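Local coordinates for D-isomer specific 2-hydroxyacid dehydrogenase family protein (Desulfovibrio vulgaris, PDB 5TX7), which probably catalyses the NAD-dependent interconversion of D-2-hydroxyacids and 2-keto acids, at residues A[259-264]-A[273-278]; A[105-110]-A[204-209]. All coordinates share one frame; numbering follows the deposited sequence.

Interaction 1: residues A[259-264]-A[273-278]; sequences AGLDVL and NPLLSA
Leu261 and Leu264 meet Leu275 inside the beta-alpha-beta unit made of strand 256-261, the short, weakly bonded helix of about 274-277 and strand 281-283. Leu261 is the last residue of the first strand, and Leu264 lies in the loop after it. Leu275 comes from the helix. The contact is apolar and converges on one methyl group: CD1 of Leu275 lies 3.8 Å from CD1 of Leu261 and 4.0 Å from CD2 of Leu264. The two approaches differ. The side chains of Leu261 and Leu275 cross at about a right angle, methyl to methyl. Leu264 and Leu275 instead run alongside each other in opposite directions. In Leu275, CG lies opposite the carbonyl carbon, chi1 -64°, and chi2 of 166° carries CD1 outward to both partners.

Asn273 holds the start of the helix. It is the N-cap, and its OD1 accepts a hydrogen bond of 3.0 Å from N of Leu275. The N-H points fairly straight at the oxygen (154°) and meets it on a lone pair, in the plane of the side-chain carbonyl. This bond ties the backbone of Leu275, whose side chain makes the contact. A backbone bond from N of Leu276 to O of Asn273 closes the first turn. The amide nitrogen lies on the loop side: ND2 of Asn273 is 4.3 Å from CD1 of Leu264, and it makes a weak hydrogen bond to Glu244.

Helix 244-253 borders the cluster, since Leu264 and Leu275 both touch Glu244. Trp130 of the second subunit packs on Leu264. All four touching residues are buried. The result is leucine packing of a short, N-capped crossover helix against the C-terminal end of a strand in a parallel sheet, here in the Rossmann-type NAD-binding domain.

Interaction 2: residues A[105-110]-A[204-209]; sequences QHVFAL and VVSLHC
Val107 of helix 100-116 presents both its methyl groups to strand 204-207 and the residue just after it. CG1 and CG2 each lie 3.6 Å from OG of Ser206, so the oxygen sits level with the fork of the valine, equally far from both methyls. CG2 also reaches His208, at 3.7 Å from CE1. It meets the imidazole at its edge, in the ring plane. These are van der Waals contacts, and no hydrogen bond joins the two segments.

The two groups that Val107 touches are bonded to each other. OG of Ser206 and NE2 of His208 are hydrogen-bonded at 2.7 Å, and either could be the donor. OG of Ser206 stands anti to the backbone N (chi1 -170°), where it can meet both the ring and the valine. The bond probably helps to fix the rotation of the ring beside CG2.

Further out, the His208 ring touches Thr159 and Val163 of helix 158-169. Backbone bonds from Ser206 to Gly152, and from Val205 to Tyr232 and Ile234, keep the strand between its two neighbours in the sheet. Val107 also touches Ile234. Such packing of a helix over the central strands of a parallel sheet is characteristic of a Rossmann-type fold.

Both segments of interaction 2 come earlier in the chain than those of interaction 1. Their centres lie about 14 Å apart. Both reach the seven-stranded parallel sheet of the NAD-binding domain, where strand 231-235 separates strands 204-207 and 256-261. They also touch directly. CD1 of Leu110 lies 3.9 Å from C of Gly260, so helix 100-116 packs on strand 256-261 too. His106 and Asp262 both hydrogen-bond Thr284, which joins the helix to the loop beyond that strand. Both contacts also meet the second subunit, so this part of the domain takes part in the contact between the two subunits.

Interaction 1: residues A[259-264]-A[273-278]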
ATOM      1  N   ALA A 259       7.993   3.456  12.105  1.00 40.75           N
ATOM      2  CA  ALA A 259       9.124   3.523  11.208  1.00 39.44           C
ATOM      3  C   ALA A 259       9.091   2.312  10.290  1.00 39.42           C
ATOM      4  O   ALA A 259       8.791   1.216  10.743  1.00 38.40           O
ATOM      5  CB  ALA A 259      10.415   3.573  11.997  1.00 40.32           C
ATOM      6  N   GLY A 260       9.400   2.543   9.005  1.00 39.20           N
ATOM      7  CA  GLY A 260       9.431   1.522   7.975  1.00 37.47           C
ATOM      8  C   GLY A 260      10.820   1.517   7.359  1.00 37.57           C
ATOM      9  O   GLY A 260      11.223   2.484   6.724  1.00 36.47           O
ATOM     10  N   LEU A 261      11.548   0.423   7.526  1.00 40.35           N
ATOM     11  CA  LEU A 261      12.965   0.385   7.179  1.00 41.11           C
ATOM     12  C   LEU A 261      13.252  -0.806   6.285  1.00 41.30           C
ATOM     13  O   LEU A 261      12.960  -1.933   6.646  1.00 45.00           O
ATOM     14  CB  LEU A 261      13.803   0.300   8.450  1.00 41.25           C
ATOM     15  CG  LEU A 261      13.468   1.320   9.538  1.00 42.71           C
ATOM     16  CD1 LEU A 261      14.303   1.009  10.773  1.00 44.01           C
ATOM     17  CD2 LEU A 261      13.706   2.746   9.083  1.00 41.27           C
ATOM     18  N   ASP A 262      13.788  -0.545   5.097  1.00 42.08           N
ATOM     19  CA  ASP A 262      14.223  -1.604   4.216  1.00 43.11           C
ATOM     20  C   ASP A 262      15.758  -1.839   4.275  1.00 47.81           C
ATOM     21  O   ASP A 262      16.293  -2.780   3.686  1.00 46.58           O
ATOM     22  CB  ASP A 262      13.792  -1.299   2.802  1.00 43.09           C
ATOM     23  CG  ASP A 262      13.907  -2.503   1.905  1.00 42.85           C
ATOM     24  OD1 ASP A 262      13.353  -3.585   2.256  1.00 41.01           O
ATOM     25  OD2 ASP A 262      14.604  -2.366   0.869  1.00 41.34           O
ATOM     26  N   VAL A 263      16.455  -0.985   5.009  1.00 47.16           N
ATOM     27  CA  VAL A 263      17.882  -1.077   5.153  1.00 46.71           C
ATOM     28  C   VAL A 263      18.229  -0.791   6.602  1.00 48.61           C
ATOM     29  O   VAL A 263      17.440  -0.163   7.322  1.00 47.75           O
ATOM     30  CB  VAL A 263      18.589  -0.093   4.214  1.00 44.83           C
ATOM     31  CG1 VAL A 263      18.292  -0.433   2.757  1.00 41.93           C
ATOM     32  CG2 VAL A 263      18.167   1.338   4.528  1.00 45.99           C
ATOM     33  N   LEU A 264      19.396  -1.285   7.000  1.00 48.37           N
ATOM     34  CA  LEU A 264      19.974  -1.100   8.338  1.00 49.98           C
ATOM     35  C   LEU A 264      21.507  -0.942   8.205  1.00 51.27           C
ATOM     36  O   LEU A 264      22.093  -1.298   7.186  1.00 48.94           O
ATOM     37  CB  LEU A 264      19.640  -2.277   9.243  1.00 49.65           C
ATOM     38  CG  LEU A 264      18.170  -2.587   9.524  1.00 50.01           C
ATOM     39  CD1 LEU A 264      18.088  -3.899  10.347  1.00 51.26           C
ATOM     40  CD2 LEU A 264      17.509  -1.465  10.305  1.00 49.76           C
ATOM     41  N   ASN A 273      20.380  -5.244  17.907  1.00 86.40           N
ATOM     42  CA  ASN A 273      20.145  -3.981  17.187  1.00 81.39           C
ATOM     43  C   ASN A 273      18.937  -3.322  17.852  1.00 75.60           C
ATOM     44  O   ASN A 273      17.903  -3.973  18.005  1.00 73.94           O
ATOM     45  CB  ASN A 273      19.858  -4.248  15.700  1.00 81.02           C
ATOM     46  CG  ASN A 273      19.786  -2.971  14.858  1.00 81.41           C
ATOM     47  OD1 ASN A 273      19.083  -2.023  15.204  1.00 81.02           O
ATOM     48  ND2 ASN A 273      20.501  -2.958  13.725  1.00 84.48           N
ATOM     49  N   PRO A 274      19.057  -2.039  18.256  1.00 73.20           N
ATOM     50  CA  PRO A 274      17.937  -1.432  19.001  1.00 71.71           C
ATOM     51  C   PRO A 274      16.634  -1.342  18.194  1.00 65.87           C
ATOM     52  O   PRO A 274      15.547  -1.355  18.775  1.00 66.35           O
ATOM     53  CB  PRO A 274      18.459  -0.030  19.365  1.00 73.37           C
ATOM     54  CG  PRO A 274      19.544   0.242  18.371  1.00 72.49           C
ATOM     55  CD  PRO A 274      20.168  -1.083  18.059  1.00 72.90           C
ATOM     56  N   LEU A 275      16.735  -1.301  16.865  1.00 63.57           N
ATOM     57  CA  LEU A 275      15.549  -1.254  16.004  1.00 60.76           C
ATOM     58  C   LEU A 275      14.747  -2.554  15.946  1.00 60.88           C
ATOM     59  O   LEU A 275      13.567  -2.513  15.583  1.00 60.79           O
ATOM     60  CB  LEU A 275      15.915  -0.735  14.609  1.00 58.29           C
ATOM     61  CG  LEU A 275      16.422   0.725  14.627  1.00 57.19           C
ATOM     62  CD1 LEU A 275      17.087   1.095  13.309  1.00 56.05           C
ATOM     63  CD2 LEU A 275      15.319   1.709  14.996  1.00 54.40           C
ATOM     64  N   LEU A 276      15.342  -3.677  16.349  1.00 64.53           N
ATOM     65  CA  LEU A 276      14.607  -4.952  16.468  1.00 65.61           C
ATOM     66  C   LEU A 276      13.830  -5.118  17.782  1.00 65.92           C
ATOM     67  O   LEU A 276      12.973  -5.994  17.876  1.00 65.76           O
ATOM     68  CB  LEU A 276      15.543  -6.140  16.252  1.00 68.54           C
ATOM     69  CG  LEU A 276      15.935  -6.364  14.803  1.00 71.82           C
ATOM     70  CD1 LEU A 276      17.161  -7.261  14.720  1.00 74.59           C
ATOM     71  CD2 LEU A 276      14.789  -6.980  13.999  1.00 75.70           C
ATOM     72  N   SER A 277      14.129  -4.290  18.781  1.00 66.39           N
ATOM     73  CA  SER A 277      13.388  -4.278  20.052  1.00 69.21           C
ATOM     74  C   SER A 277      12.390  -3.118  20.144  1.00 67.40           C
ATOM     75  O   SER A 277      11.628  -3.040  21.120  1.00 69.04           O
ATOM     76  CB  SER A 277      14.367  -4.173  21.231  1.00 72.00           C
ATOM     77  OG  SER A 277      15.462  -5.057  21.078  1.00 75.06           O
ATOM     78  N   ALA A 278      12.408  -2.215  19.165  1.00 63.36           N
ATOM     79  CA  ALA A 278      11.597  -0.992  19.219  1.00 62.39           C
ATOM     80  C   ALA A 278      10.162  -1.280  18.800  1.00 59.16           C
ATOM     81  O   ALA A 278       9.936  -2.044  17.850  1.00 58.96           O
ATOM     82  CB  ALA A 278      12.182   0.085  18.300  1.00 61.43           C
TER

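Interaction 2: residues A[105-110]-A[204-209]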
ATOM      1  N   GLN A 105       7.042   2.716  -4.682  1.00 35.25           N
ATOM      2  CA  GLN A 105       5.930   1.904  -4.209  1.00 36.00           C
ATOM      3  C   GLN A 105       6.193   1.178  -2.890  1.00 37.19           C
ATOM      4  O   GLN A 105       5.250   0.960  -2.118  1.00 37.74           O
ATOM      5  CB  GLN A 105       5.498   0.907  -5.282  1.00 37.41           C
ATOM      6  CG  GLN A 105       4.868   1.644  -6.454  1.00 38.34           C
ATOM      7  CD  GLN A 105       4.449   0.759  -7.590  1.00 39.82           C
ATOM      8  OE1 GLN A 105       4.137  -0.426  -7.409  1.00 44.97           O
ATOM      9  NE2 GLN A 105       4.434   1.328  -8.784  1.00 41.21           N
ATOM     10  N   HIS A 106       7.446   0.793  -2.626  1.00 36.20           N
ATOM     11  CA  HIS A 106       7.765   0.169  -1.332  1.00 37.04           C
ATOM     12  C   HIS A 106       7.640   1.161  -0.144  1.00 36.19           C
ATOM     13  O   HIS A 106       7.241   0.771   0.964  1.00 34.76           O
ATOM     14  CB  HIS A 106       9.157  -0.488  -1.339  1.00 38.24           C
ATOM     15  CG  HIS A 106       9.356  -1.463  -0.227  1.00 37.92           C
ATOM     16  ND1 HIS A 106       8.618  -2.621  -0.116  1.00 39.38           N
ATOM     17  CD2 HIS A 106      10.193  -1.448   0.836  1.00 39.87           C
ATOM     18  CE1 HIS A 106       8.992  -3.277   0.970  1.00 40.48           C
ATOM     19  NE2 HIS A 106       9.962  -2.598   1.554  1.00 40.34           N
ATOM     20  N   VAL A 107       7.961   2.437  -0.392  1.00 35.42           N
ATOM     21  CA  VAL A 107       7.749   3.503   0.599  1.00 36.19           C
ATOM     22  C   VAL A 107       6.278   3.491   1.092  1.00 37.74           C
ATOM     23  O   VAL A 107       6.016   3.546   2.318  1.00 35.18           O
ATOM     24  CB  VAL A 107       8.125   4.893   0.029  1.00 37.43           C
ATOM     25  CG1 VAL A 107       7.617   6.050   0.921  1.00 37.85           C
ATOM     26  CG2 VAL A 107       9.618   5.000  -0.169  1.00 36.73           C
ATOM     27  N   PHE A 108       5.353   3.395   0.121  1.00 35.79           N
ATOM     28  CA  PHE A 108       3.932   3.351   0.416  1.00 36.27           C
ATOM     29  C   PHE A 108       3.410   2.000   0.920  1.00 36.80           C
ATOM     30  O   PHE A 108       2.433   1.975   1.674  1.00 37.29           O
ATOM     31  CB  PHE A 108       3.110   3.909  -0.768  1.00 35.79           C
ATOM     32  CG  PHE A 108       3.315   5.376  -0.948  1.00 35.86           C
ATOM     33  CD1 PHE A 108       2.664   6.281  -0.103  1.00 35.62           C
ATOM     34  CD2 PHE A 108       4.233   5.862  -1.873  1.00 36.94           C
ATOM     35  CE1 PHE A 108       2.873   7.631  -0.202  1.00 34.90           C
ATOM     36  CE2 PHE A 108       4.460   7.230  -1.980  1.00 37.31           C
ATOM     37  CZ  PHE A 108       3.786   8.114  -1.139  1.00 37.28           C
ATOM     38  N   ALA A 109       4.049   0.897   0.537  1.00 35.90           N
ATOM     39  CA  ALA A 109       3.730  -0.389   1.148  1.00 36.59           C
ATOM     40  C   ALA A 109       4.095  -0.368   2.645  1.00 38.05           C
ATOM     41  O   ALA A 109       3.309  -0.801   3.483  1.00 40.29           O
ATOM     42  CB  ALA A 109       4.448  -1.517   0.443  1.00 37.29           C
ATOM     43  N   LEU A 110       5.259   0.169   2.985  1.00 37.88           N
ATOM     44  CA  LEU A 110       5.648   0.296   4.411  1.00 37.63           C
ATOM     45  C   LEU A 110       4.722   1.263   5.167  1.00 36.67           C
ATOM     46  O   LEU A 110       4.214   0.949   6.245  1.00 37.32           O
ATOM     47  CB  LEU A 110       7.094   0.772   4.540  1.00 36.51           C
ATOM     48  CG  LEU A 110       8.162  -0.205   4.028  1.00 37.18           C
ATOM     49  CD1 LEU A 110       9.486   0.505   3.829  1.00 38.82           C
ATOM     50  CD2 LEU A 110       8.377  -1.368   4.970  1.00 38.27           C
ATOM     51  N   VAL A 204       5.246  12.751   7.607  1.00 38.81           N
ATOM     52  CA  VAL A 204       5.928  11.563   7.131  1.00 37.71           C
ATOM     53  C   VAL A 204       7.197  12.025   6.456  1.00 37.03           C
ATOM     54  O   VAL A 204       7.149  12.888   5.597  1.00 37.86           O
ATOM     55  CB  VAL A 204       5.109  10.796   6.074  1.00 38.90           C
ATOM     56  CG1 VAL A 204       5.853   9.531   5.629  1.00 38.74           C
ATOM     57  CG2 VAL A 204       3.725  10.470   6.600  1.00 39.67           C
ATOM     58  N   VAL A 205       8.320  11.419   6.817  1.00 37.91           N
ATOM     59  CA  VAL A 205       9.592  11.702   6.195  1.00 37.62           C
ATOM     60  C   VAL A 205      10.059  10.453   5.477  1.00 38.44           C
ATOM     61  O   VAL A 205      10.152   9.415   6.111  1.00 39.56           O
ATOM     62  CB  VAL A 205      10.661  12.059   7.253  1.00 38.88           C
ATOM     63  CG1 VAL A 205      12.046  12.139   6.614  1.00 39.79           C
ATOM     64  CG2 VAL A 205      10.343  13.399   7.866  1.00 41.38           C
ATOM     65  N   SER A 206      10.405  10.577   4.189  1.00 38.57           N
ATOM     66  CA  SER A 206      11.010   9.497   3.436  1.00 37.73           C
ATOM     67  C   SER A 206      12.381   9.873   2.880  1.00 39.07           C
ATOM     68  O   SER A 206      12.530  10.930   2.273  1.00 41.63           O
ATOM     69  CB  SER A 206      10.102   9.098   2.289  1.00 38.40           C
ATOM     70  OG  SER A 206      10.582   7.893   1.683  1.00 40.93           O
ATOM     71  N   LEU A 207      13.368   8.981   3.035  1.00 39.00           N
ATOM     72  CA  LEU A 207      14.759   9.255   2.649  1.00 38.65           C
ATOM     73  C   LEU A 207      15.100   8.731   1.263  1.00 41.18           C
ATOM     74  O   LEU A 207      14.849   7.563   0.952  1.00 41.76           O
ATOM     75  CB  LEU A 207      15.720   8.641   3.669  1.00 39.35           C
ATOM     76  CG  LEU A 207      15.527   9.066   5.135  1.00 37.75           C
ATOM     77  CD1 LEU A 207      16.681   8.528   5.975  1.00 40.29           C
ATOM     78  CD2 LEU A 207      15.399  10.575   5.321  1.00 35.85           C
ATOM     79  N   HIS A 208      15.673   9.603   0.431  1.00 43.35           N
ATOM     80  CA  HIS A 208      15.976   9.294  -0.974  1.00 45.54           C
ATOM     81  C   HIS A 208      17.270   9.948  -1.461  1.00 50.35           C
ATOM     82  O   HIS A 208      17.363  10.382  -2.613  1.00 54.06           O
ATOM     83  CB  HIS A 208      14.801   9.728  -1.858  1.00 43.74           C
ATOM     84  CG  HIS A 208      13.534   9.031  -1.520  1.00 40.05           C
ATOM     85  ND1 HIS A 208      13.295   7.732  -1.908  1.00 40.91           N
ATOM     86  CD2 HIS A 208      12.485   9.397  -0.751  1.00 37.31           C
ATOM     87  CE1 HIS A 208      12.130   7.339  -1.435  1.00 38.60           C
ATOM     88  NE2 HIS A 208      11.617   8.335  -0.726  1.00 37.58           N
ATOM     89  N   CYS A 209      18.264   9.983  -0.581  1.00 51.94           N
ATOM     90  CA  CYS A 209      19.528  10.661  -0.832  1.00 54.87           C
ATOM     91  C   CYS A 209      20.692   9.680  -0.700  1.00 58.09           C
ATOM     92  O   CYS A 209      20.596   8.681   0.025  1.00 57.24           O
ATOM     93  CB  CYS A 209      19.722  11.838   0.132  1.00 54.97           C
ATOM     94  SG  CYS A 209      19.606  11.440   1.898  1.00 54.63           S
TER